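Local structure of poly-beta-hydroxybuterate polymerase (Cupriavidus necator, 5T6O) at residues 59-70 with 348-359. The protein probably acts as an acyltransferase that polymerises hydroxybutyryl units into polyhydroxybutyrate, the present chain being its catalytic domain. The protein carries 1 engineered substitution. Numbering follows the deposited sequence.
Sequences SSLVRHVVEQGH and WPDWTAWLAGQA
Trp348 carries Leu61 CD1 over the centre of one face, 3.6 Å from the centroid of its six-membered ring, a CH-pi contact almost on the ring normal. Ser59 O lies in plane at the edge of the indole, whose NE1 is hydrogen-bonded to Val312 O. The same indole rests CE3 on one face of His64, 3.6 Å from CG, their planes inclined at 55° as an oblique aromatic pair. In plane at the His64 edge, a water 2.6 Å from NE2 also hydrogen-bonds Thr352 OG1, while Thr352 CG2 nears CD2. His70 repeats the pattern at the other end: Leu355 CD2 sits over one face, 3.7 Å from the ring centroid, and Ala359 CB lies at the edge near CE1, with Val65 O also in the ring plane. A second in-plane water hydrogen-bonds NE2 at 2.8 Å and donates to Thr352 O, tying the imidazole to the opposing backbone. Deeper, toward the sheet, Val65 CG1 stands anti to the backbone N (chi1 174°), which leaves CG2 beside that N and 3.5 Å from Trp351 CZ3. No direct hydrogen bond joins the segments, so apolar contact and bridging water do the work. Helices 61-67 and 348-358 cross at -48° and share one side of the central sheet, with Val65 and Trp351 both on Leu40, consistent with the helices that flank one side of the sheet in the alpha/beta hydrolase fold.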
ATOM      1  N   SER A  59       5.345  32.346 -10.886  1.00 27.18           N
ATOM      2  CA  SER A  59       4.972  31.278  -9.968  1.00 27.59           C
ATOM      3  C   SER A  59       4.798  31.757  -8.535  1.00 25.69           C
ATOM      4  O   SER A  59       4.601  30.931  -7.644  1.00 24.59           O
ATOM      5  CB  SER A  59       6.034  30.182  -9.997  1.00 37.55           C
ATOM      6  OG  SER A  59       7.269  30.716  -9.523  1.00 37.77           O
ATOM      7  N   SER A  60       4.888  33.063  -8.287  1.00 23.70           N
ATOM      8  CA  SER A  60       4.912  33.572  -6.917  1.00 22.90           C
ATOM      9  C   SER A  60       3.511  33.574  -6.306  1.00 24.15           C
ATOM     10  O   SER A  60       2.602  34.241  -6.818  1.00 23.68           O
ATOM     11  CB  SER A  60       5.498  34.985  -6.902  1.00 22.88           C
ATOM     12  OG  SER A  60       5.221  35.643  -5.674  1.00 23.75           O
ATOM     13  N   LEU A  61       3.352  32.887  -5.172  1.00 22.42           N
ATOM     14  CA  LEU A  61       2.106  33.000  -4.430  1.00 23.56           C
ATOM     15  C   LEU A  61       1.984  34.375  -3.788  1.00 25.83           C
ATOM     16  O   LEU A  61       0.891  34.950  -3.749  1.00 25.30           O
ATOM     17  CB  LEU A  61       2.014  31.895  -3.371  1.00 23.44           C
ATOM     18  CG  LEU A  61       0.710  31.883  -2.579  1.00 23.09           C
ATOM     19  CD1 LEU A  61      -0.447  31.404  -3.448  1.00 24.12           C
ATOM     20  CD2 LEU A  61       0.863  31.044  -1.307  1.00 25.44           C
ATOM     21  N   VAL A  62       3.095  34.921  -3.279  1.00 23.26           N
ATOM     22  CA  VAL A  62       3.045  36.260  -2.696  1.00 22.92           C
ATOM     23  C   VAL A  62       2.523  37.261  -3.714  1.00 26.12           C
ATOM     24  O   VAL A  62       1.570  38.005  -3.444  1.00 24.68           O
ATOM     25  CB  VAL A  62       4.426  36.684  -2.163  1.00 22.82           C
ATOM     26  CG1 VAL A  62       4.403  38.151  -1.823  1.00 26.68           C
ATOM     27  CG2 VAL A  62       4.799  35.855  -0.921  1.00 20.61           C
ATOM     28  N   ARG A  63       3.142  37.309  -4.899  1.00 23.61           N
ATOM     29  CA  ARG A  63       2.715  38.300  -5.883  1.00 24.92           C
ATOM     30  C   ARG A  63       1.254  38.103  -6.257  1.00 29.01           C
ATOM     31  O   ARG A  63       0.508  39.073  -6.422  1.00 24.90           O
ATOM     32  CB  ARG A  63       3.597  38.241  -7.128  1.00 25.44           C
ATOM     33  CG  ARG A  63       3.352  39.406  -8.098  1.00 28.91           C
ATOM     34  CD  ARG A  63       4.045  39.175  -9.437  1.00 36.48           C
ATOM     35  NE  ARG A  63       3.556  37.956 -10.089  1.00 48.44           N
ATOM     36  CZ  ARG A  63       2.509  37.916 -10.911  1.00 50.99           C
ATOM     37  NH1 ARG A  63       1.838  39.030 -11.188  1.00 45.52           N
ATOM     38  NH2 ARG A  63       2.128  36.766 -11.458  1.00 47.95           N
ATOM     39  N   HIS A  64       0.821  36.849  -6.387  1.00 26.34           N
ATOM     40  CA  HIS A  64      -0.570  36.609  -6.742  1.00 23.49           C
ATOM     41  C   HIS A  64      -1.521  37.173  -5.688  1.00 26.23           C
ATOM     42  O   HIS A  64      -2.546  37.780  -6.028  1.00 27.09           O
ATOM     43  CB  HIS A  64      -0.804  35.113  -6.936  1.00 27.33           C
ATOM     44  CG  HIS A  64      -2.191  34.786  -7.383  1.00 29.11           C
ATOM     45  ND1 HIS A  64      -2.588  34.884  -8.697  1.00 30.77           N
ATOM     46  CD2 HIS A  64      -3.283  34.399  -6.683  1.00 28.36           C
ATOM     47  CE1 HIS A  64      -3.867  34.560  -8.792  1.00 32.40           C
ATOM     48  NE2 HIS A  64      -4.311  34.257  -7.584  1.00 28.92           N
ATOM     49  N   VAL A  65      -1.205  36.981  -4.403  1.00 23.59           N
ATOM     50  CA  VAL A  65      -2.103  37.451  -3.345  1.00 23.01           C
ATOM     51  C   VAL A  65      -2.102  38.975  -3.284  1.00 24.25           C
ATOM     52  O   VAL A  65      -3.154  39.604  -3.105  1.00 26.77           O
ATOM     53  CB  VAL A  65      -1.718  36.822  -1.992  1.00 25.84           C
ATOM     54  CG1 VAL A  65      -2.552  37.412  -0.862  1.00 27.53           C
ATOM     55  CG2 VAL A  65      -1.901  35.299  -2.044  1.00 25.80           C
ATOM     56  N   VAL A  66      -0.926  39.595  -3.447  1.00 24.68           N
ATOM     57  CA  VAL A  66      -0.851  41.054  -3.495  1.00 24.85           C
ATOM     58  C   VAL A  66      -1.691  41.590  -4.650  1.00 30.34           C
ATOM     59  O   VAL A  66      -2.364  42.623  -4.524  1.00 27.92           O
ATOM     60  CB  VAL A  66       0.618  41.513  -3.587  1.00 24.78           C
ATOM     61  CG1 VAL A  66       0.726  43.044  -3.802  1.00 25.48           C
ATOM     62  CG2 VAL A  66       1.377  41.100  -2.317  1.00 21.55           C
ATOM     63  N   GLU A  67      -1.689  40.889  -5.788  1.00 31.23           N
ATOM     64  CA  GLU A  67      -2.465  41.368  -6.931  1.00 29.16           C
ATOM     65  C   GLU A  67      -3.960  41.141  -6.750  1.00 29.02           C
ATOM     66  O   GLU A  67      -4.759  41.792  -7.430  1.00 29.19           O
ATOM     67  CB  GLU A  67      -1.985  40.702  -8.223  1.00 28.16           C
ATOM     68  CG  GLU A  67      -0.631  41.202  -8.690  1.00 32.33           C
ATOM     69  CD  GLU A  67      -0.317  40.805 -10.120  1.00 42.36           C
ATOM     70  N   GLN A  68      -4.364  40.257  -5.843  1.00 26.98           N
ATOM     71  CA  GLN A  68      -5.775  40.131  -5.505  1.00 31.09           C
ATOM     72  C   GLN A  68      -6.229  41.161  -4.479  1.00 29.83           C
ATOM     73  O   GLN A  68      -7.391  41.131  -4.067  1.00 32.44           O
ATOM     74  CB  GLN A  68      -6.078  38.720  -4.980  1.00 34.35           C
ATOM     75  CG  GLN A  68      -5.941  37.625  -6.022  1.00 34.25           C
ATOM     76  CD  GLN A  68      -6.818  37.876  -7.231  1.00 39.50           C
ATOM     77  OE1 GLN A  68      -6.350  37.833  -8.363  1.00 41.68           O
ATOM     78  NE2 GLN A  68      -8.095  38.143  -6.995  1.00 38.24           N
ATOM     79  N   GLY A  69      -5.349  42.058  -4.043  1.00 25.43           N
ATOM     80  CA  GLY A  69      -5.759  43.121  -3.155  1.00 27.07           C
ATOM     81  C   GLY A  69      -5.630  42.842  -1.677  1.00 31.30           C
ATOM     82  O   GLY A  69      -6.426  43.368  -0.891  1.00 31.21           O
ATOM     83  N   HIS A  70      -4.647  42.046  -1.257  1.00 27.92           N
ATOM     84  CA  HIS A  70      -4.343  41.885   0.156  1.00 26.40           C
ATOM     85  C   HIS A  70      -2.979  42.477   0.470  1.00 30.81           C
ATOM     86  O   HIS A  70      -2.037  42.352  -0.323  1.00 27.64           O
ATOM     87  CB  HIS A  70      -4.362  40.410   0.574  1.00 24.60           C
ATOM     88  CG  HIS A  70      -5.672  39.732   0.325  1.00 29.67           C
ATOM     89  ND1 HIS A  70      -6.593  39.493   1.325  1.00 26.99           N
ATOM     90  CD2 HIS A  70      -6.228  39.264  -0.820  1.00 28.27           C
ATOM     91  CE1 HIS A  70      -7.647  38.885   0.811  1.00 27.73           C
ATOM     92  NE2 HIS A  70      -7.449  38.733  -0.487  1.00 27.14           N
ATOM     93  N   TRP A 348      -5.986  28.047  -6.561  1.00 22.76           N
ATOM     94  CA  TRP A 348      -5.740  29.373  -5.993  1.00 24.89           C
ATOM     95  C   TRP A 348      -6.981  30.257  -6.031  1.00 23.52           C
ATOM     96  O   TRP A 348      -7.248  30.923  -5.014  1.00 26.90           O
ATOM     97  CB  TRP A 348      -4.567  30.082  -6.696  1.00 23.02           C
ATOM     98  CG  TRP A 348      -3.210  29.495  -6.416  1.00 25.28           C
ATOM     99  CD1 TRP A 348      -2.928  28.318  -5.779  1.00 24.61           C
ATOM    100  CD2 TRP A 348      -1.954  30.089  -6.743  1.00 25.58           C
ATOM    101  NE1 TRP A 348      -1.559  28.129  -5.720  1.00 26.80           N
ATOM    102  CE2 TRP A 348      -0.943  29.205  -6.309  1.00 22.33           C
ATOM    103  CE3 TRP A 348      -1.588  31.277  -7.381  1.00 22.88           C
ATOM    104  CZ2 TRP A 348       0.409  29.479  -6.477  1.00 22.17           C
ATOM    105  CZ3 TRP A 348      -0.235  31.552  -7.553  1.00 26.72           C
ATOM    106  CH2 TRP A 348       0.746  30.655  -7.095  1.00 24.47           C
ATOM    107  N   PRO A 349      -7.766  30.322  -7.120  1.00 27.80           N
ATOM    108  CA  PRO A 349      -8.984  31.150  -7.078  1.00 28.58           C
ATOM    109  C   PRO A 349      -9.978  30.719  -6.015  1.00 27.51           C
ATOM    110  O   PRO A 349     -10.671  31.575  -5.451  1.00 28.02           O
ATOM    111  CB  PRO A 349      -9.565  30.989  -8.491  1.00 30.40           C
ATOM    112  CG  PRO A 349      -8.374  30.718  -9.347  1.00 33.53           C
ATOM    113  CD  PRO A 349      -7.501  29.836  -8.489  1.00 27.54           C
ATOM    114  N   ASP A 350     -10.075  29.418  -5.732  1.00 26.91           N
ATOM    115  CA  ASP A 350     -10.951  28.957  -4.661  1.00 30.29           C
ATOM    116  C   ASP A 350     -10.515  29.542  -3.329  1.00 26.86           C
ATOM    117  O   ASP A 350     -11.330  30.068  -2.558  1.00 27.12           O
ATOM    118  CB  ASP A 350     -10.932  27.431  -4.595  1.00 27.85           C
ATOM    119  CG  ASP A 350     -11.893  26.881  -3.553  1.00 34.63           C
ATOM    120  OD1 ASP A 350     -11.524  26.821  -2.358  1.00 28.59           O
ATOM    121  OD2 ASP A 350     -13.021  26.500  -3.930  1.00 28.71           O
ATOM    122  N   TRP A 351      -9.215  29.473  -3.056  1.00 26.23           N
ATOM    123  CA  TRP A 351      -8.690  29.994  -1.801  1.00 26.63           C
ATOM    124  C   TRP A 351      -8.803  31.518  -1.722  1.00 26.78           C
ATOM    125  O   TRP A 351      -9.215  32.057  -0.688  1.00 29.96           O
ATOM    126  CB  TRP A 351      -7.241  29.549  -1.618  1.00 24.50           C
ATOM    127  CG  TRP A 351      -6.622  30.225  -0.437  1.00 22.58           C
ATOM    128  CD1 TRP A 351      -7.067  30.179   0.841  1.00 22.70           C
ATOM    129  CD2 TRP A 351      -5.459  31.066  -0.435  1.00 23.17           C
ATOM    130  NE1 TRP A 351      -6.257  30.946   1.657  1.00 22.54           N
ATOM    131  CE2 TRP A 351      -5.252  31.487   0.897  1.00 23.15           C
ATOM    132  CE3 TRP A 351      -4.570  31.499  -1.426  1.00 23.75           C
ATOM    133  CZ2 TRP A 351      -4.208  32.339   1.261  1.00 22.26           C
ATOM    134  CZ3 TRP A 351      -3.516  32.328  -1.055  1.00 24.99           C
ATOM    135  CH2 TRP A 351      -3.344  32.738   0.271  1.00 22.91           C
ATOM    136  N   THR A 352      -8.417  32.244  -2.783  1.00 25.55           N
ATOM    137  CA  THR A 352      -8.430  33.701  -2.649  1.00 27.83           C
ATOM    138  C   THR A 352      -9.849  34.226  -2.491  1.00 30.39           C
ATOM    139  O   THR A 352     -10.060  35.228  -1.792  1.00 28.19           O
ATOM    140  CB  THR A 352      -7.748  34.397  -3.834  1.00 28.35           C
ATOM    141  OG1 THR A 352      -8.459  34.119  -5.044  1.00 27.53           O
ATOM    142  CG2 THR A 352      -6.295  33.926  -3.983  1.00 28.02           C
ATOM    143  N   ALA A 353     -10.831  33.567  -3.118  1.00 29.42           N
ATOM    144  CA  ALA A 353     -12.221  33.949  -2.898  1.00 27.98           C
ATOM    145  C   ALA A 353     -12.629  33.690  -1.454  1.00 32.00           C
ATOM    146  O   ALA A 353     -13.310  34.516  -0.839  1.00 30.76           O
ATOM    147  CB  ALA A 353     -13.143  33.201  -3.869  1.00 29.85           C
ATOM    148  N   TRP A 354     -12.212  32.552  -0.898  1.00 29.99           N
ATOM    149  CA  TRP A 354     -12.438  32.284   0.522  1.00 29.28           C
ATOM    150  C   TRP A 354     -11.751  33.332   1.386  1.00 28.61           C
ATOM    151  O   TRP A 354     -12.353  33.867   2.326  1.00 29.68           O
ATOM    152  CB  TRP A 354     -11.946  30.874   0.866  1.00 28.56           C
ATOM    153  CG  TRP A 354     -12.016  30.485   2.341  1.00 30.91           C
ATOM    154  CD1 TRP A 354     -13.032  29.815   2.974  1.00 28.78           C
ATOM    155  CD2 TRP A 354     -11.007  30.714   3.335  1.00 26.75           C
ATOM    156  NE1 TRP A 354     -12.719  29.634   4.312  1.00 26.61           N
ATOM    157  CE2 TRP A 354     -11.484  30.174   4.554  1.00 30.75           C
ATOM    158  CE3 TRP A 354      -9.752  31.327   3.316  1.00 29.54           C
ATOM    159  CZ2 TRP A 354     -10.748  30.240   5.743  1.00 32.05           C
ATOM    160  CZ3 TRP A 354      -9.015  31.381   4.502  1.00 26.19           C
ATOM    161  CH2 TRP A 354      -9.524  30.846   5.699  1.00 27.43           C
ATOM    162  N   LEU A 355     -10.500  33.673   1.053  1.00 25.41           N
ATOM    163  CA  LEU A 355      -9.759  34.640   1.859  1.00 26.59           C
ATOM    164  C   LEU A 355     -10.396  36.024   1.789  1.00 29.14           C
ATOM    165  O   LEU A 355     -10.438  36.747   2.791  1.00 28.29           O
ATOM    166  CB  LEU A 355      -8.305  34.700   1.399  1.00 27.10           C
ATOM    167  CG  LEU A 355      -7.382  35.611   2.210  1.00 26.16           C
ATOM    168  CD1 LEU A 355      -7.136  35.012   3.587  1.00 24.94           C
ATOM    169  CD2 LEU A 355      -6.078  35.796   1.464  1.00 27.62           C
ATOM    170  N   ALA A 356     -10.894  36.414   0.614  1.00 29.89           N
ATOM    171  CA  ALA A 356     -11.565  37.704   0.512  1.00 33.61           C
ATOM    172  C   ALA A 356     -12.723  37.797   1.503  1.00 31.34           C
ATOM    173  O   ALA A 356     -12.930  38.843   2.130  1.00 31.65           O
ATOM    174  CB  ALA A 356     -12.046  37.935  -0.920  1.00 36.45           C
ATOM    175  N   GLY A 357     -13.476  36.708   1.674  1.00 33.45           N
ATOM    176  CA  GLY A 357     -14.591  36.709   2.608  1.00 34.15           C
ATOM    177  C   GLY A 357     -14.182  36.862   4.060  1.00 38.24           C
ATOM    178  O   GLY A 357     -15.020  37.206   4.901  1.00 35.08           O
ATOM    179  N   GLN A 358     -12.918  36.604   4.375  1.00 29.32           N
ATOM    180  CA  GLN A 358     -12.404  36.793   5.723  1.00 34.58           C
ATOM    181  C   GLN A 358     -11.713  38.139   5.926  1.00 31.58           C
ATOM    182  O   GLN A 358     -11.353  38.462   7.061  1.00 34.09           O
ATOM    183  CB  GLN A 358     -11.404  35.675   6.066  1.00 31.02           C
ATOM    184  CG  GLN A 358     -11.782  34.276   5.583  1.00 32.46           C
ATOM    185  CD  GLN A 358     -12.976  33.709   6.321  1.00 36.41           C
ATOM    186  OE1 GLN A 358     -13.359  34.214   7.372  1.00 35.68           O
ATOM    187  NE2 GLN A 358     -13.574  32.656   5.768  1.00 33.47           N
ATOM    188  N   ALA A 359     -11.487  38.921   4.871  1.00 30.68           N
ATOM    189  CA  ALA A 359     -10.500  39.997   4.945  1.00 32.40           C
ATOM    190  C   ALA A 359     -11.100  41.390   5.109  1.00 34.15           C
ATOM    191  O   ALA A 359     -10.348  42.371   5.146  1.00 34.05           O
ATOM    192  CB  ALA A 359      -9.597  39.960   3.707  1.00 34.02           C
TER
HETATM  193  O   HOH W   1      -6.885  33.767  -7.426  1.00 31.31           O
HETATM  194  O   HOH W   2      -8.892  37.653  -2.680  1.00 35.57           O